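Local coordinates for putative polysaccharide biosynthesis protein with aminopeptidase-like domain (Clostridium acetobutylicum, PDB 3K9T), which binds one zinc ion per subunit and probably acts in the biosynthesis of modified polysaccharides, peptidase activity not being expected despite its aminopeptidase-like domain, at residues N261-K266 against D291-G296; Y99-H104 against S160-G165. All coordinates share one frame; numbering follows the deposited sequence.

How the contacts relate
Contact 1 lies in the aminopeptidase-like part of the chain, at the ends of two neighbouring strands of the large mixed sheet; contact 2 lies in the insert, where a loop entering the edge strand 103-108 of a small antiparallel sheet meets strand 153-163. The centres of contact 1 and contact 2 are about 35 Å apart and their nearest atoms about 17 Å; they use strands of different sheets. Both are partly buried, contact 1 nearer the middle of the chain and covered in part by a second subunit, whereas no other chain touches contact 2. Contact 1 combines charged side chains with aromatic packing; contact 2 relies on a serine hydroxyl and apolar side chains.

Contact 1 (N261-K266 against D291-G296)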
loop_
_atom_site.group_PDB
_atom_site.type_symbol
_atom_site.label_atom_id
_atom_site.label_comp_id
_atom_site.label_asym_id
_atom_site.label_seq_id
_atom_site.Cartn_x
_atom_site.Cartn_y
_atom_site.Cartn_z
ATOM N N ASN A 261 -9.429 -4.498 -21.777
ATOM C CA ASN A 261 -8.245 -4.848 -21.043
ATOM C C ASN A 261 -7.144 -3.834 -21.308
ATOM O O ASN A 261 -6.814 -3.563 -22.449
ATOM C CB ASN A 261 -7.737 -6.210 -21.503
ATOM C CG ASN A 261 -8.510 -7.370 -20.907
ATOM O OD1 ASN A 261 -8.192 -7.814 -19.825
ATOM N ND2 ASN A 261 -9.507 -7.881 -21.629
ATOM N N TYR A 262 -6.552 -3.298 -20.248
ATOM C CA TYR A 262 -5.406 -2.393 -20.373
ATOM C C TYR A 262 -4.131 -2.983 -19.819
ATOM O O TYR A 262 -4.060 -3.330 -18.645
ATOM C CB TYR A 262 -5.650 -1.073 -19.649
ATOM C CG TYR A 262 -4.465 -0.141 -19.773
ATOM C CD1 TYR A 262 -4.042 0.319 -21.020
ATOM C CD2 TYR A 262 -3.777 0.289 -18.659
ATOM C CE1 TYR A 262 -2.955 1.199 -21.153
ATOM C CE2 TYR A 262 -2.679 1.173 -18.776
ATOM C CZ TYR A 262 -2.277 1.622 -20.020
ATOM O OH TYR A 262 -1.191 2.480 -20.113
ATOM N N LYS A 263 -3.119 -3.086 -20.669
ATOM C CA LYS A 263 -1.775 -3.468 -20.235
ATOM C C LYS A 263 -1.002 -2.180 -19.980
ATOM O O LYS A 263 -0.874 -1.319 -20.849
ATOM C CB LYS A 263 -1.070 -4.330 -21.284
ATOM C CG LYS A 263 0.381 -4.686 -20.987
ATOM C CD LYS A 263 0.921 -5.623 -22.078
ATOM C CE LYS A 263 2.406 -5.953 -21.909
ATOM N NZ LYS A 263 2.846 -7.000 -22.883
ATOM N N ARG A 264 -0.488 -2.053 -18.774
ATOM C CA ARG A 264 0.284 -0.893 -18.432
ATOM C C ARG A 264 1.657 -0.816 -19.074
ATOM O O ARG A 264 2.256 -1.817 -19.456
ATOM C CB ARG A 264 0.502 -0.878 -16.938
ATOM C CG ARG A 264 -0.744 -0.671 -16.179
ATOM C CD ARG A 264 -0.393 -0.785 -14.776
ATOM N NE ARG A 264 -1.448 -0.270 -13.946
ATOM C CZ ARG A 264 -1.768 -0.778 -12.768
ATOM N NH1 ARG A 264 -1.141 -1.845 -12.293
ATOM N NH2 ARG A 264 -2.737 -0.228 -12.071
ATOM N N THR A 265 2.165 0.404 -19.102
ATOM C CA THR A 265 3.554 0.654 -19.430
ATOM C C THR A 265 4.441 -0.031 -18.403
ATOM O O THR A 265 3.985 -0.359 -17.305
ATOM C CB THR A 265 3.884 2.172 -19.381
ATOM O OG1 THR A 265 3.936 2.648 -18.007
ATOM C CG2 THR A 265 2.871 2.946 -20.190
ATOM N N LYS A 266 5.724 -0.187 -18.743
ATOM C CA LYS A 266 6.673 -0.811 -17.842
ATOM C C LYS A 266 6.758 -0.033 -16.522
ATOM O O LYS A 266 7.072 -0.615 -15.505
ATOM C CB LYS A 266 8.066 -0.970 -18.483
ATOM C CG LYS A 266 8.897 0.334 -18.569
ATOM C CD LYS A 266 10.325 0.168 -19.148
ATOM C CE LYS A 266 11.500 0.063 -18.106
ATOM N NZ LYS A 266 12.730 -0.566 -18.814
ATOM N N ASP A 291 -0.471 -5.556 -15.273
ATOM C CA ASP A 291 0.855 -4.927 -15.252
ATOM C C ASP A 291 1.623 -5.318 -16.497
ATOM O O ASP A 291 1.302 -6.278 -17.191
ATOM C CB ASP A 291 1.675 -5.348 -14.014
ATOM C CG ASP A 291 1.142 -4.740 -12.695
ATOM O OD1 ASP A 291 1.088 -3.499 -12.567
ATOM O OD2 ASP A 291 0.786 -5.522 -11.781
ATOM N N PHE A 292 2.660 -4.550 -16.772
ATOM C CA PHE A 292 3.536 -4.822 -17.881
ATOM C C PHE A 292 4.214 -6.162 -17.757
ATOM O O PHE A 292 4.510 -6.612 -16.686
ATOM C CB PHE A 292 4.622 -3.762 -17.958
ATOM C CG PHE A 292 5.676 -4.024 -19.026
ATOM C CD1 PHE A 292 5.453 -3.666 -20.337
ATOM C CD2 PHE A 292 6.911 -4.574 -18.688
ATOM C CE1 PHE A 292 6.416 -3.865 -21.297
ATOM C CE2 PHE A 292 7.866 -4.781 -19.631
ATOM C CZ PHE A 292 7.622 -4.419 -20.951
ATOM N N PHE A 293 4.427 -6.791 -18.902
ATOM C CA PHE A 293 5.300 -7.951 -19.029
ATOM C C PHE A 293 5.943 -7.766 -20.390
ATOM O O PHE A 293 5.246 -7.344 -21.312
ATOM C CB PHE A 293 4.519 -9.269 -18.939
ATOM C CG PHE A 293 3.252 -9.292 -19.756
ATOM C CD1 PHE A 293 2.065 -8.813 -19.230
ATOM C CD2 PHE A 293 3.248 -9.809 -21.046
ATOM C CE1 PHE A 293 0.894 -8.845 -19.987
ATOM C CE2 PHE A 293 2.089 -9.852 -21.792
ATOM C CZ PHE A 293 0.914 -9.371 -21.262
ATOM N N PRO A 294 7.247 -8.087 -20.526
ATOM C CA PRO A 294 8.023 -7.907 -21.754
ATOM C C PRO A 294 7.796 -9.004 -22.848
ATOM O O PRO A 294 8.736 -9.530 -23.461
ATOM C CB PRO A 294 9.455 -7.888 -21.237
ATOM C CG PRO A 294 9.408 -8.933 -20.155
ATOM C CD PRO A 294 8.038 -8.795 -19.515
ATOM N N TRP A 295 6.532 -9.333 -23.077
ATOM C CA TRP A 295 6.153 -10.104 -24.249
ATOM C C TRP A 295 4.726 -9.672 -24.624
ATOM O O TRP A 295 4.149 -8.791 -23.970
ATOM C CB TRP A 295 6.352 -11.621 -24.068
ATOM C CG TRP A 295 5.578 -12.182 -22.964
ATOM C CD1 TRP A 295 4.286 -12.622 -23.014
ATOM C CD2 TRP A 295 6.017 -12.367 -21.626
ATOM N NE1 TRP A 295 3.900 -13.083 -21.788
ATOM C CE2 TRP A 295 4.942 -12.931 -20.910
ATOM C CE3 TRP A 295 7.218 -12.096 -20.946
ATOM C CZ2 TRP A 295 5.027 -13.246 -19.539
ATOM C CZ3 TRP A 295 7.308 -12.420 -19.579
ATOM C CH2 TRP A 295 6.216 -12.996 -18.900
ATOM N N GLY A 296 4.197 -10.240 -25.702
ATOM C CA GLY A 296 2.931 -9.792 -26.266
ATOM C C GLY A 296 3.186 -9.043 -27.564
ATOM O O GLY A 296 3.696 -9.621 -28.504
HETATM O O HOH W 1 3.399 -2.064 -15.297
#
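Lys263 and Phe293 form a cation-pi pair, the two side chains crossing at about a right angle. NZ stands over one face of the ring, offset toward the rim near CE2 and 3.4 Å from the ring centroid, while CE of the same chain makes a CH-pi contact almost above the centre. Having CG anti to the backbone N (chi1 175°) starts the straight lysine chain on this course. Among hydrogen bonds, Lys263 NZ gives one to Phe293 O at 2.9 Å, in the carbonyl plane; Trp295 O is also close to this nitrogen, and Glu299 forms a salt bridge with it. Water links the backbones as well, donating to Thr265 O and accepting from Phe292 N.

The second charged pair is the salt bridge from Arg264 NH1 to Asp291 OD1, 2.8 Å long. The acid lies near the guanidinium plane, yet the nitrogen meets OD1 from above the carboxylate plane, 45° out of it. Arg264 NE is held in turn by Glu277 of helix 271-282, so two acids share the arginine.

In the packing round Phe292, CB of Lys266 sits over the middle of the ring, 3.9 Å from the centroid, and the carbonyl oxygen of Arg264 meets the ring at its edge. Phe390 and Trp394 of a second subunit meet Trp295, placing this surface at the trimer interface. The contact joins the end of strand 260-263 and what follows it to the loop after its parallel neighbour 287-290, a loop that leads toward the zinc site of His190, Asp196 and His325 in this aminopeptidase-like fold.

Contact 2 (Y99-H104 against S160-G165); sequences YSVPVH and SSLEDG
The hydroxyl of Ser160 reaches across to the backbone carbonyl of Ser100, its OG donating to Ser100 O at 2.7 Å. The donor is tilted 28° from the carbonyl plane. OG stands between the backbone N and the carbonyl carbon of its own residue (chi1 57°), a rotation that turns it to the loop. It also comes within 3.1 Å of Pro102 N, but that tertiary amide nitrogen carries no hydrogen. The proline ring packs beside the serine, with Pro102 CB 3.4 Å from Ser160 O.

Two residues further along the strand, Leu162 supplies the apolar half of the contact through both branches. CD1 touches the Tyr99 ring at the CD2 and CE2 atoms, 3.6 Å from each, the two side chains crossing at about a right angle. The other branch leans toward Val101, with Leu162 CD2 4.1 Å from Val101 CG1. The leucine CG is anti to the backbone N, and chi2 of 51° then sets CD1 against Tyr99.

A second shell fixes these groups. Trp71 NE1 donates to Ser100 O as well, giving that carbonyl two donors, and the indole stacks on the Tyr99 ring; Tyr132 meets this ring edge-to-face. Tyr99 OH is hydrogen-bonded to Lys69 O and Thr34 OG1, while Ser100 OG is held by Met97 O and Gly138 N.

The contact sits in the insert, at the end of its antiparallel sheet: strand 153-163 runs between strand 70-79, which brings Trp71 against Ser160 and Leu162, and the outermost strand 103-108, which the loop carrying Tyr99 to Pro102 enters.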
loop_
_atom_site.group_PDB
_atom_site.type_symbol
_atom_site.label_atom_id
_atom_site.label_comp_id
_atom_site.label_asym_id
_atom_site.label_seq_id
_atom_site.Cartn_x
_atom_site.Cartn_y
_atom_site.Cartn_z
ATOM N N TYR A 99 5.489 -17.320 -45.085
ATOM C CA TYR A 99 6.882 -17.415 -45.508
ATOM C C TYR A 99 7.229 -18.795 -46.075
ATOM O O TYR A 99 8.411 -19.120 -46.197
ATOM C CB TYR A 99 7.885 -16.932 -44.424
ATOM C CG TYR A 99 8.319 -15.481 -44.595
ATOM C CD1 TYR A 99 7.378 -14.445 -44.583
ATOM C CD2 TYR A 99 9.652 -15.138 -44.783
ATOM C CE1 TYR A 99 7.754 -13.113 -44.734
ATOM C CE2 TYR A 99 10.038 -13.776 -44.964
ATOM C CZ TYR A 99 9.082 -12.777 -44.943
ATOM O OH TYR A 99 9.429 -11.440 -45.088
ATOM N N SER A 100 6.221 -19.578 -46.472
ATOM C CA SER A 100 6.483 -20.898 -47.058
ATOM C C SER A 100 7.333 -20.793 -48.329
ATOM O O SER A 100 6.996 -20.063 -49.266
ATOM C CB SER A 100 5.187 -21.677 -47.389
ATOM O OG SER A 100 4.629 -22.324 -46.244
ATOM N N VAL A 101 8.434 -21.533 -48.344
ATOM C CA VAL A 101 9.282 -21.661 -49.541
ATOM C C VAL A 101 8.438 -22.260 -50.685
ATOM O O VAL A 101 7.488 -22.967 -50.428
ATOM C CB VAL A 101 10.532 -22.509 -49.216
ATOM C CG1 VAL A 101 11.397 -21.774 -48.175
ATOM C CG2 VAL A 101 10.128 -23.887 -48.691
ATOM N N PRO A 102 8.729 -21.920 -51.949
ATOM C CA PRO A 102 7.913 -22.508 -53.014
ATOM C C PRO A 102 8.121 -24.026 -53.143
ATOM O O PRO A 102 9.237 -24.497 -52.946
ATOM C CB PRO A 102 8.412 -21.805 -54.278
ATOM C CG PRO A 102 9.736 -21.254 -53.919
ATOM C CD PRO A 102 9.717 -20.966 -52.469
ATOM N N VAL A 103 7.055 -24.776 -53.438
ATOM C CA VAL A 103 7.151 -26.213 -53.571
ATOM C C VAL A 103 6.205 -26.669 -54.663
ATOM O O VAL A 103 5.117 -26.112 -54.820
ATOM C CB VAL A 103 6.869 -26.997 -52.235
ATOM C CG1 VAL A 103 7.050 -26.088 -50.975
ATOM C CG2 VAL A 103 5.481 -27.688 -52.237
ATOM N N HIS A 104 6.648 -27.668 -55.427
ATOM C CA HIS A 104 5.839 -28.268 -56.473
ATOM C C HIS A 104 6.214 -29.752 -56.528
ATOM O O HIS A 104 7.255 -30.110 -57.055
ATOM C CB HIS A 104 6.064 -27.571 -57.813
ATOM C CG HIS A 104 5.144 -28.045 -58.891
ATOM N ND1 HIS A 104 4.057 -28.857 -58.636
ATOM C CD2 HIS A 104 5.106 -27.774 -60.217
ATOM C CE1 HIS A 104 3.416 -29.098 -59.765
ATOM N NE2 HIS A 104 4.028 -28.450 -60.738
ATOM N N SER A 160 5.028 -19.537 -54.407
ATOM C CA SER A 160 5.488 -18.395 -53.621
ATOM C C SER A 160 6.856 -17.936 -54.080
ATOM O O SER A 160 7.472 -18.584 -54.921
ATOM C CB SER A 160 5.560 -18.795 -52.132
ATOM O OG SER A 160 6.395 -19.921 -51.932
ATOM N N SER A 161 7.321 -16.808 -53.541
ATOM C CA SER A 161 8.696 -16.357 -53.771
ATOM C C SER A 161 9.262 -15.793 -52.502
ATOM O O SER A 161 8.534 -15.196 -51.721
ATOM C CB SER A 161 8.789 -15.287 -54.870
ATOM O OG SER A 161 8.048 -14.137 -54.521
ATOM N N LEU A 162 10.566 -15.972 -52.320
ATOM C CA LEU A 162 11.286 -15.511 -51.137
ATOM C C LEU A 162 12.612 -14.965 -51.672
ATOM O O LEU A 162 13.545 -15.721 -51.980
ATOM C CB LEU A 162 11.479 -16.670 -50.165
ATOM C CG LEU A 162 11.986 -16.404 -48.747
ATOM C CD1 LEU A 162 11.212 -15.316 -48.022
ATOM C CD2 LEU A 162 11.941 -17.714 -47.951
ATOM N N GLU A 163 12.670 -13.645 -51.811
ATOM C CA GLU A 163 13.750 -12.971 -52.508
ATOM C C GLU A 163 14.034 -11.682 -51.807
ATOM O O GLU A 163 13.167 -11.156 -51.110
ATOM C CB GLU A 163 13.306 -12.615 -53.944
ATOM C CG GLU A 163 13.027 -13.791 -54.894
ATOM C CD GLU A 163 14.208 -14.765 -55.025
ATOM O OE1 GLU A 163 15.378 -14.319 -54.888
ATOM O OE2 GLU A 163 13.962 -15.978 -55.265
ATOM N N ASP A 164 15.248 -11.174 -51.994
ATOM C CA ASP A 164 15.612 -9.852 -51.511
ATOM C C ASP A 164 14.591 -8.920 -52.083
ATOM O O ASP A 164 14.256 -9.026 -53.250
ATOM C CB ASP A 164 17.004 -9.428 -52.008
ATOM C CG ASP A 164 18.136 -10.010 -51.177
ATOM O OD1 ASP A 164 17.883 -10.706 -50.162
ATOM O OD2 ASP A 164 19.299 -9.731 -51.527
ATOM N N GLY A 165 14.067 -8.034 -51.244
ATOM C CA GLY A 165 13.028 -7.090 -51.652
ATOM C C GLY A 165 13.047 -5.925 -50.675
ATOM O O GLY A 165 14.114 -5.318 -50.404
#